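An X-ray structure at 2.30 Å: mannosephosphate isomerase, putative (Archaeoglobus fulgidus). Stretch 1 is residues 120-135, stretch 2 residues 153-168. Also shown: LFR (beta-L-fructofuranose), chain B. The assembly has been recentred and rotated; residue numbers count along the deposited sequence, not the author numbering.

Stretch 1 (120-135) AWLVFNKGKAYAGFKE
Stretch 2, residues 153-168: FKTLLNTFETTPYDTF

The two stretches run antiparallel, pairing as strands in two regions separated by a loop in stretch 1 and a turn in stretch 2, and backbone hydrogen bonds supply most of the polar contact. At one end W121 and F168 form a hydrogen-bonded pair, with W121 N to F168 O at 2.8 Å and F168 N to W121 O at 3.1 Å. V123 N then donates to D166 O (3.0 Å), and Y165 N to V123 O at a short 2.6 Å. Here stretch 2 folds through a type II turn from T163 to D166, with P164 at phi/psi -49/138 and Y165 at 77/5; D166 N closes it onto T163 O (3.2 Å), and T163 N reaches D166 OD2 (3.0 Å).

Between the two paired regions, stretch 1 runs as a loop through F124 to G127, and T162 (chi1 p) bridges it. Its CB points toward stretch 1, so that OG1 donates to N125 O (2.8 Å) and accepts from G127 N (3.0 Å), while T162 N donates to G127 O (3.0 Å).

The strand beginning at K128 and strand 157-161 follow, their directions 155° apart and their axes 4.7 Å apart at closest approach. A129 and F160 are the hydrogen-bonded pair, A129 N to F160 O at 3.0 Å and F160 N to A129 O at 2.8 Å; K128 faces E161 and Y130 faces T159 in non-hydrogen-bonded pairs. A131 N donates to N158 O (3.1 Å), but N158 N goes to G132 O (2.9 Å): the register shifts by one, a beta bulge, before F133 meets L157 with CA atoms 4.3 Å apart. G132 has a positive phi (82/143), which favours glycine, and the chain turns a corner there. Beyond it, K134 N donates to L156 O (3.0 Å), and the K134 side chain (p, then t throughout) extends until NZ reaches T155 O (2.8 Å).

Packing follows the sheet faces. W121, A129, F160 and F168 share one side: A129 CB lies 3.7 Å from F168 CZ, off-centre to a ring set by chi1 m and chi2 -87°, and V123 CG2 approaches that ring's edge, 4.0 Å from CE2. On the other side, L122 (t, p) places CD1 3.5 Å from T167 CG2. Y130 (m, chi2 -94°) lays its ring against K154, whose CD sits over the face, 3.6 Å separating Y130 CE2 from K154 CE. K154 NZ also binds beta-L-fructofuranose, at 3.1 Å from O2. F124 and Y165, both m, bring F124 CD1 within 3.7 Å of Y165 CE1, their planes at 88°. Past the bulge, F133 (m) packs its CD1 3.6 Å from L157 CD2.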

# COMPACT_ATOMS: atom_id res chain seq x y z
N ALA A 120 -0.64 2.37 5.41
CA ALA A 120 -1.31 1.31 6.12
C ALA A 120 -0.88 -0.02 5.48
O ALA A 120 -0.86 -0.17 4.26
CB ALA A 120 -2.82 1.50 6.06
N TRP A 121 -0.51 -0.98 6.33
CA TRP A 121 0.02 -2.27 5.90
C TRP A 121 -0.97 -3.34 6.28
O TRP A 121 -1.52 -3.31 7.38
CB TRP A 121 1.32 -2.57 6.65
CG TRP A 121 2.54 -1.82 6.20
CD1 TRP A 121 2.59 -0.70 5.42
CD2 TRP A 121 3.89 -2.13 6.55
NE1 TRP A 121 3.90 -0.31 5.23
CE2 TRP A 121 4.72 -1.18 5.92
CE3 TRP A 121 4.49 -3.14 7.34
CZ2 TRP A 121 6.12 -1.19 6.05
CZ3 TRP A 121 5.89 -3.15 7.47
CH2 TRP A 121 6.69 -2.18 6.83
N LEU A 122 -1.21 -4.27 5.36
CA LEU A 122 -1.95 -5.49 5.64
C LEU A 122 -1.05 -6.66 5.26
O LEU A 122 -0.65 -6.82 4.11
CB LEU A 122 -3.27 -5.55 4.86
CG LEU A 122 -4.13 -6.80 5.11
CD1 LEU A 122 -4.80 -6.79 6.51
CD2 LEU A 122 -5.18 -6.98 4.00
N VAL A 123 -0.73 -7.46 6.26
CA VAL A 123 0.24 -8.54 6.14
C VAL A 123 -0.52 -9.82 5.76
O VAL A 123 -1.66 -10.01 6.16
CB VAL A 123 0.97 -8.66 7.51
CG1 VAL A 123 1.61 -10.01 7.71
CG2 VAL A 123 1.97 -7.50 7.70
N PHE A 124 0.12 -10.70 4.99
CA PHE A 124 -0.55 -11.92 4.52
C PHE A 124 0.00 -13.21 5.09
O PHE A 124 -0.56 -14.26 4.85
CB PHE A 124 -0.54 -11.98 2.98
CG PHE A 124 -1.36 -10.91 2.33
CD1 PHE A 124 -2.74 -10.83 2.55
CD2 PHE A 124 -0.75 -9.94 1.55
CE1 PHE A 124 -3.50 -9.82 1.99
CE2 PHE A 124 -1.51 -8.94 0.96
CZ PHE A 124 -2.89 -8.88 1.17
N ASN A 125 1.10 -13.14 5.84
CA ASN A 125 1.77 -14.36 6.25
C ASN A 125 2.39 -14.19 7.63
O ASN A 125 2.17 -13.18 8.29
CB ASN A 125 2.83 -14.77 5.20
CG ASN A 125 4.06 -13.86 5.20
OD1 ASN A 125 3.97 -12.66 5.47
ND2 ASN A 125 5.22 -14.43 4.89
N LYS A 126 3.14 -15.20 8.06
CA LYS A 126 3.89 -15.12 9.30
C LYS A 126 5.34 -14.76 8.99
O LYS A 126 6.13 -15.57 8.50
CB LYS A 126 3.73 -16.40 10.12
CG LYS A 126 2.24 -16.84 10.16
CD LYS A 126 1.80 -17.62 11.41
CE LYS A 126 2.19 -19.07 11.35
NZ LYS A 126 2.03 -19.72 12.70
N GLY A 127 5.68 -13.51 9.26
CA GLY A 127 6.99 -12.97 8.96
C GLY A 127 7.34 -12.02 10.07
O GLY A 127 6.78 -12.10 11.16
N LYS A 128 8.26 -11.10 9.79
CA LYS A 128 8.67 -10.11 10.78
C LYS A 128 8.53 -8.69 10.25
O LYS A 128 9.09 -8.34 9.21
CB LYS A 128 10.11 -10.37 11.22
CG LYS A 128 10.23 -11.42 12.30
CD LYS A 128 11.60 -12.09 12.28
CE LYS A 128 11.79 -12.90 13.55
NZ LYS A 128 12.49 -14.22 13.32
N ALA A 129 7.75 -7.89 10.97
CA ALA A 129 7.64 -6.47 10.71
C ALA A 129 8.40 -5.72 11.80
O ALA A 129 8.39 -6.11 12.97
CB ALA A 129 6.17 -6.05 10.69
N TYR A 130 9.09 -4.65 11.41
CA TYR A 130 9.87 -3.83 12.34
C TYR A 130 9.39 -2.40 12.21
O TYR A 130 9.34 -1.88 11.11
CB TYR A 130 11.36 -3.90 12.01
CG TYR A 130 11.92 -5.30 12.01
CD1 TYR A 130 12.53 -5.82 13.15
CD2 TYR A 130 11.86 -6.10 10.86
CE1 TYR A 130 13.07 -7.11 13.16
CE2 TYR A 130 12.38 -7.40 10.86
CZ TYR A 130 12.98 -7.89 12.01
OH TYR A 130 13.51 -9.17 12.02
N ALA A 131 9.04 -1.76 13.33
CA ALA A 131 8.48 -0.41 13.28
C ALA A 131 8.64 0.34 14.60
O ALA A 131 8.13 -0.09 15.64
CB ALA A 131 6.99 -0.44 12.84
N GLY A 132 9.35 1.48 14.54
CA GLY A 132 9.57 2.36 15.68
C GLY A 132 10.72 1.88 16.56
O GLY A 132 10.90 0.68 16.73
N PHE A 133 11.51 2.81 17.09
CA PHE A 133 12.58 2.44 18.02
C PHE A 133 11.98 1.86 19.29
O PHE A 133 10.96 2.36 19.78
CB PHE A 133 13.49 3.62 18.34
CG PHE A 133 14.41 4.00 17.22
CD1 PHE A 133 15.36 3.10 16.74
CD2 PHE A 133 14.31 5.26 16.62
CE1 PHE A 133 16.21 3.45 15.69
CE2 PHE A 133 15.15 5.61 15.56
CZ PHE A 133 16.10 4.71 15.10
N LYS A 134 12.58 0.79 19.80
CA LYS A 134 12.10 0.20 21.04
C LYS A 134 12.62 0.95 22.28
O LYS A 134 12.04 0.83 23.36
CB LYS A 134 12.38 -1.31 21.10
CG LYS A 134 13.84 -1.71 21.14
CD LYS A 134 13.97 -3.18 20.77
CE LYS A 134 15.38 -3.67 21.04
NZ LYS A 134 15.57 -5.03 20.43
N GLU A 135 13.69 1.73 22.12
CA GLU A 135 14.16 2.66 23.14
C GLU A 135 14.59 3.96 22.47
O GLU A 135 14.84 3.98 21.26
CB GLU A 135 15.34 2.08 23.94
CG GLU A 135 15.03 0.81 24.77
CD GLU A 135 13.97 1.01 25.88
OE1 GLU A 135 13.92 2.10 26.51
OE2 GLU A 135 13.18 0.05 26.13
N PHE A 153 20.38 -2.68 11.98
CA PHE A 153 19.56 -1.62 12.58
C PHE A 153 18.17 -2.09 13.02
O PHE A 153 17.55 -1.46 13.89
CB PHE A 153 19.43 -0.42 11.64
CG PHE A 153 20.68 0.40 11.52
CD1 PHE A 153 21.01 1.34 12.50
CD2 PHE A 153 21.53 0.24 10.44
CE1 PHE A 153 22.16 2.11 12.40
CE2 PHE A 153 22.69 1.00 10.32
CZ PHE A 153 23.01 1.94 11.31
N LYS A 154 17.69 -3.18 12.43
CA LYS A 154 16.41 -3.78 12.82
C LYS A 154 16.40 -4.23 14.29
O LYS A 154 15.33 -4.29 14.89
CB LYS A 154 16.03 -4.95 11.90
CG LYS A 154 16.06 -4.65 10.40
CD LYS A 154 15.34 -5.72 9.56
CE LYS A 154 15.84 -7.15 9.85
NZ LYS A 154 17.31 -7.31 9.69
N THR A 155 17.58 -4.54 14.85
CA THR A 155 17.70 -4.89 16.28
C THR A 155 17.31 -3.73 17.21
O THR A 155 17.10 -3.95 18.40
CB THR A 155 19.12 -5.38 16.68
OG1 THR A 155 20.09 -4.37 16.40
CG2 THR A 155 19.51 -6.67 15.95
N LEU A 156 17.19 -2.52 16.67
CA LEU A 156 16.86 -1.34 17.48
C LEU A 156 15.36 -1.02 17.44
O LEU A 156 14.89 -0.11 18.13
CB LEU A 156 17.67 -0.13 17.01
CG LEU A 156 19.20 -0.29 16.97
CD1 LEU A 156 19.87 0.96 16.46
CD2 LEU A 156 19.78 -0.66 18.35
N LEU A 157 14.61 -1.80 16.66
CA LEU A 157 13.20 -1.52 16.40
C LEU A 157 12.26 -2.51 17.09
O LEU A 157 12.67 -3.64 17.38
CB LEU A 157 12.91 -1.53 14.88
CG LEU A 157 13.74 -0.66 13.93
CD1 LEU A 157 13.14 -0.71 12.53
CD2 LEU A 157 13.83 0.78 14.40
N ASN A 158 11.02 -2.11 17.33
CA ASN A 158 9.99 -3.06 17.76
C ASN A 158 9.87 -4.14 16.70
O ASN A 158 9.75 -3.84 15.52
CB ASN A 158 8.62 -2.40 17.96
CG ASN A 158 8.64 -1.25 18.95
OD1 ASN A 158 8.20 -0.14 18.64
ND2 ASN A 158 9.14 -1.51 20.16
N THR A 159 9.97 -5.40 17.14
CA THR A 159 9.89 -6.56 16.27
C THR A 159 8.53 -7.22 16.44
O THR A 159 8.10 -7.50 17.55
CB THR A 159 11.02 -7.55 16.57
OG1 THR A 159 12.27 -6.87 16.44
CG2 THR A 159 11.00 -8.76 15.60
N PHE A 160 7.84 -7.44 15.33
CA PHE A 160 6.53 -8.05 15.37
C PHE A 160 6.55 -9.32 14.58
O PHE A 160 6.82 -9.32 13.38
CB PHE A 160 5.49 -7.10 14.78
CG PHE A 160 5.40 -5.80 15.51
CD1 PHE A 160 4.58 -5.67 16.64
CD2 PHE A 160 6.14 -4.69 15.09
CE1 PHE A 160 4.49 -4.46 17.31
CE2 PHE A 160 6.05 -3.48 15.75
CZ PHE A 160 5.22 -3.37 16.87
N GLU A 161 6.28 -10.43 15.26
CA GLU A 161 6.07 -11.70 14.58
C GLU A 161 4.61 -11.73 14.19
O GLU A 161 3.74 -11.78 15.03
CB GLU A 161 6.45 -12.87 15.50
CG GLU A 161 7.92 -13.22 15.33
CD GLU A 161 8.60 -13.66 16.60
OE1 GLU A 161 8.11 -14.61 17.27
OE2 GLU A 161 9.66 -13.06 16.92
N THR A 162 4.36 -11.66 12.88
CA THR A 162 3.01 -11.47 12.38
C THR A 162 2.24 -12.77 12.21
O THR A 162 2.82 -13.86 12.20
CB THR A 162 3.03 -10.69 11.05
OG1 THR A 162 3.62 -11.49 10.02
CG2 THR A 162 3.81 -9.38 11.20
N THR A 163 0.92 -12.64 12.12
CA THR A 163 0.03 -13.67 11.58
C THR A 163 -0.73 -13.00 10.45
O THR A 163 -0.80 -11.76 10.43
CB THR A 163 -0.96 -14.22 12.65
OG1 THR A 163 -1.71 -13.14 13.21
CG2 THR A 163 -0.22 -14.98 13.77
N PRO A 164 -1.28 -13.79 9.50
CA PRO A 164 -2.01 -13.18 8.40
C PRO A 164 -3.03 -12.14 8.86
O PRO A 164 -3.75 -12.36 9.85
CB PRO A 164 -2.72 -14.37 7.76
CG PRO A 164 -1.82 -15.52 8.03
CD PRO A 164 -1.24 -15.26 9.39
N TYR A 165 -3.09 -11.03 8.13
CA TYR A 165 -4.09 -9.97 8.30
C TYR A 165 -3.85 -9.04 9.49
O TYR A 165 -4.69 -8.18 9.77
CB TYR A 165 -5.54 -10.52 8.22
CG TYR A 165 -5.76 -11.29 6.94
CD1 TYR A 165 -5.73 -10.65 5.70
CD2 TYR A 165 -5.93 -12.69 6.96
CE1 TYR A 165 -5.88 -11.37 4.50
CE2 TYR A 165 -6.08 -13.42 5.78
CZ TYR A 165 -6.05 -12.74 4.55
OH TYR A 165 -6.21 -13.44 3.37
N ASP A 166 -2.72 -9.20 10.18
CA ASP A 166 -2.24 -8.15 11.07
C ASP A 166 -2.07 -6.90 10.24
O ASP A 166 -1.76 -6.99 9.04
CB ASP A 166 -0.88 -8.51 11.68
CG ASP A 166 -0.98 -9.52 12.79
OD1 ASP A 166 -2.12 -9.82 13.24
OD2 ASP A 166 0.07 -10.03 13.21
N THR A 167 -2.28 -5.75 10.88
CA THR A 167 -2.10 -4.46 10.23
C THR A 167 -1.15 -3.57 11.00
O THR A 167 -0.95 -3.72 12.21
CB THR A 167 -3.45 -3.69 10.01
OG1 THR A 167 -4.03 -3.36 11.27
CG2 THR A 167 -4.45 -4.49 9.19
N PHE A 168 -0.56 -2.63 10.27
CA PHE A 168 0.32 -1.61 10.82
C PHE A 168 -0.04 -0.28 10.18
O PHE A 168 -0.53 -0.25 9.05
CB PHE A 168 1.80 -1.96 10.54
CG PHE A 168 2.23 -3.23 11.20
CD1 PHE A 168 2.71 -3.22 12.51
CD2 PHE A 168 2.11 -4.44 10.53
CE1 PHE A 168 3.08 -4.40 13.14
CE2 PHE A 168 2.49 -5.63 11.16
CZ PHE A 168 2.97 -5.60 12.47
C1 LFR B . 20.21 -4.10 8.24
C2 LFR B . 19.63 -5.22 7.36
C3 LFR B . 19.97 -4.97 5.89
C4 LFR B . 20.87 -6.10 5.44
C5 LFR B . 21.05 -7.01 6.65
C6 LFR B . 20.60 -8.44 6.34
O1 LFR B . 19.22 -3.30 8.91
O2 LFR B . 18.20 -5.36 7.52
O3 LFR B . 18.82 -5.00 5.06
O4 LFR B . 22.12 -5.52 5.03
O5 LFR B . 20.29 -6.45 7.73
O6 LFR B . 21.15 -9.41 7.25
O HOH W 1 12.97 -6.90 19.82
O HOH W 2 16.23 1.05 20.52